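Long-range contact in levoglucosan dehydrogenase (Pseudarthrobacter phenanthrenivorans, PDB 6A3F), which oxidises levoglucosan to 3-dehydrolevoglucosan with NAD(+) as a homotetramer of the Gfo/Idh/MocA family: residues G290-I295 with N309-D314. Sequence-based numbering, arbitrary orientation.
Sequences GRNNYI and NYERRD
Glu-311 OE2 takes two consecutive backbone N-H groups of residues 290-295: Asn-292 N, 2.9 Å away and nearly in line with the C-O bond, and Asn-293 N, also at 2.9 Å but straighter (165° at the hydrogen), arriving on the anti side of the carboxylate. The other oxygen, OE1, accepts from a water at 2.7 Å, which also donates to Gly-290 O and accepts from Arg-291 NH1; that guanidinium makes a salt bridge through NH2 to Glu-298 of a third subunit. The chain of Glu-311 runs extended beyond CG (chi2 -167°), long enough to carry the carboxylate across. Asn-309 OD1 probably helps to set its base, accepting Glu-311 N at 2.9 Å from above the amide plane in an Asx turn, while that same oxygen lies 3.4 Å from Tyr-294 CD1. Farther along, Tyr-310 N hydrogen-bonds Ile-295 O at 2.9 Å, and the two side chains lie alongside each other, pointing the same way. Asn-293 sets its amide perpendicular to the Tyr-310 ring, ND2 3.5 Å from CD2. Its OD1 hydrogen-bonds Tyr-181 OH and its ND2 Tyr-153 OH; Tyr-153 meets the Tyr-310 ring edge-to-face, while Tyr-310 OH reaches Leu-351 O of a second subunit. With its carboxylate occupied by backbone donors and water, Glu-311 probably fixes the backbone at Asn-292 and Asn-293, and so joins the start of strand 294-301 to the turn after strand 304-309, beside the levoglucosan-binding Tyr-153.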
loop_
_atom_site.group_PDB
_atom_site.type_symbol
_atom_site.label_atom_id
_atom_site.label_comp_id
_atom_site.label_asym_id
_atom_site.label_seq_id
_atom_site.Cartn_x
_atom_site.Cartn_y
_atom_site.Cartn_z
ATOM N N GLY B 290 -3.066 8.637 14.106
ATOM C CA GLY B 290 -2.878 7.570 13.076
ATOM C C GLY B 290 -1.408 7.413 12.674
ATOM O O GLY B 290 -1.042 6.368 12.015
ATOM N N ARG B 291 -0.555 8.363 13.070
ATOM C CA ARG B 291 0.870 8.299 12.763
ATOM C C ARG B 291 1.574 7.898 14.056
ATOM O O ARG B 291 1.387 8.543 15.090
ATOM C CB ARG B 291 1.458 9.612 12.209
ATOM C CG ARG B 291 0.782 10.074 10.927
ATOM C CD ARG B 291 0.878 9.049 9.807
ATOM N NE ARG B 291 0.432 9.513 8.487
ATOM C CZ ARG B 291 0.290 8.725 7.421
ATOM N NH1 ARG B 291 0.413 7.404 7.530
ATOM N NH2 ARG B 291 0.030 9.283 6.243
ATOM N N ASN B 292 2.307 6.762 14.003
ATOM C CA ASN B 292 2.948 6.176 15.153
ATOM C C ASN B 292 4.442 6.517 15.215
ATOM O O ASN B 292 4.884 7.091 16.185
ATOM C CB ASN B 292 2.748 4.660 15.125
ATOM C CG ASN B 292 1.334 4.315 14.737
ATOM O OD1 ASN B 292 1.049 3.927 13.581
ATOM N ND2 ASN B 292 0.440 4.472 15.691
ATOM N N ASN B 293 5.227 6.078 14.206
ATOM C CA ASN B 293 6.631 6.273 14.164
ATOM C C ASN B 293 6.987 6.523 12.698
ATOM O O ASN B 293 7.802 5.835 12.105
ATOM C CB ASN B 293 7.418 5.133 14.796
ATOM C CG ASN B 293 8.783 5.582 15.280
ATOM O OD1 ASN B 293 8.903 6.615 15.951
ATOM N ND2 ASN B 293 9.834 4.833 14.958
ATOM N N TYR B 294 6.242 7.452 12.134
ATOM C CA TYR B 294 6.174 7.687 10.705
ATOM C C TYR B 294 7.311 8.616 10.286
ATOM O O TYR B 294 7.097 9.822 10.070
ATOM C CB TYR B 294 4.801 8.237 10.344
ATOM C CG TYR B 294 4.429 8.287 8.890
ATOM C CD1 TYR B 294 4.267 7.126 8.132
ATOM C CD2 TYR B 294 4.217 9.504 8.266
ATOM C CE1 TYR B 294 3.902 7.188 6.806
ATOM C CE2 TYR B 294 3.828 9.585 6.938
ATOM C CZ TYR B 294 3.667 8.420 6.205
ATOM O OH TYR B 294 3.319 8.567 4.897
ATOM N N ILE B 295 8.487 8.017 10.159
ATOM C CA ILE B 295 9.679 8.692 9.655
ATOM C C ILE B 295 9.735 8.481 8.146
ATOM O O ILE B 295 9.769 7.319 7.693
ATOM C CB ILE B 295 10.965 8.177 10.285
ATOM C CG1 ILE B 295 10.799 7.892 11.783
ATOM C CG2 ILE B 295 12.106 9.148 9.966
ATOM C CD1 ILE B 295 11.996 7.245 12.406
ATOM N N ASN B 309 9.648 4.918 4.323
ATOM C CA ASN B 309 8.666 4.955 5.428
ATOM C C ASN B 309 9.116 3.955 6.503
ATOM O O ASN B 309 9.041 2.733 6.313
ATOM C CB ASN B 309 7.251 4.660 4.947
ATOM C CG ASN B 309 6.242 4.369 6.043
ATOM O OD1 ASN B 309 6.479 4.726 7.203
ATOM N ND2 ASN B 309 5.057 3.853 5.672
ATOM N N TYR B 310 9.604 4.473 7.633
ATOM C CA TYR B 310 10.098 3.646 8.713
ATOM C C TYR B 310 8.997 2.730 9.300
ATOM O O TYR B 310 9.305 1.675 9.843
ATOM C CB TYR B 310 10.741 4.462 9.850
ATOM C CG TYR B 310 11.338 3.564 10.890
ATOM C CD1 TYR B 310 12.627 3.077 10.753
ATOM C CD2 TYR B 310 10.612 3.165 12.000
ATOM C CE1 TYR B 310 13.169 2.192 11.667
ATOM C CE2 TYR B 310 11.101 2.219 12.880
ATOM C CZ TYR B 310 12.400 1.765 12.736
ATOM O OH TYR B 310 12.912 0.901 13.632
ATOM N N GLU B 311 7.729 3.086 9.222
ATOM C CA GLU B 311 6.686 2.147 9.697
ATOM C C GLU B 311 6.703 0.844 8.864
ATOM O O GLU B 311 6.152 -0.201 9.322
ATOM C CB GLU B 311 5.308 2.783 9.659
ATOM C CG GLU B 311 5.201 3.952 10.643
ATOM C CD GLU B 311 3.805 4.492 10.938
ATOM O OE1 GLU B 311 2.958 4.436 10.040
ATOM O OE2 GLU B 311 3.561 4.937 12.121
ATOM N N ARG B 312 7.268 0.928 7.648
ATOM C CA ARG B 312 7.536 -0.223 6.771
ATOM C C ARG B 312 9.046 -0.272 6.436
ATOM O O ARG B 312 9.479 -0.219 5.246
ATOM C CB ARG B 312 6.674 -0.081 5.529
ATOM C CG ARG B 312 5.190 -0.328 5.736
ATOM C CD ARG B 312 4.381 -0.003 4.504
ATOM N NE ARG B 312 2.976 -0.281 4.818
ATOM C CZ ARG B 312 1.973 0.019 4.014
ATOM N NH1 ARG B 312 2.205 0.812 2.976
ATOM N NH2 ARG B 312 0.746 -0.434 4.242
ATOM N N ARG B 313 9.839 -0.376 7.472
ATOM C CA ARG B 313 11.287 -0.094 7.363
ATOM C C ARG B 313 12.053 -1.120 6.501
ATOM O O ARG B 313 13.146 -0.782 6.048
ATOM C CB ARG B 313 11.962 -0.059 8.738
ATOM C CG ARG B 313 12.074 -1.386 9.463
ATOM C CD ARG B 313 12.127 -1.222 10.959
ATOM N NE ARG B 313 10.833 -0.745 11.408
ATOM C CZ ARG B 313 9.729 -1.495 11.382
ATOM N NH1 ARG B 313 9.835 -2.819 11.424
ATOM N NH2 ARG B 313 8.538 -0.898 11.409
ATOM N N ASP B 314 11.500 -2.300 6.285
ATOM C CA ASP B 314 12.133 -3.280 5.418
ATOM C C ASP B 314 12.183 -2.886 3.952
ATOM O O ASP B 314 12.931 -3.523 3.175
ATOM C CB ASP B 314 11.438 -4.643 5.510
ATOM C CG ASP B 314 11.563 -5.282 6.900
ATOM O OD1 ASP B 314 12.630 -5.835 7.197
ATOM O OD2 ASP B 314 10.554 -5.238 7.666
HETATM O O HOH W 1 0.560 5.604 9.914
#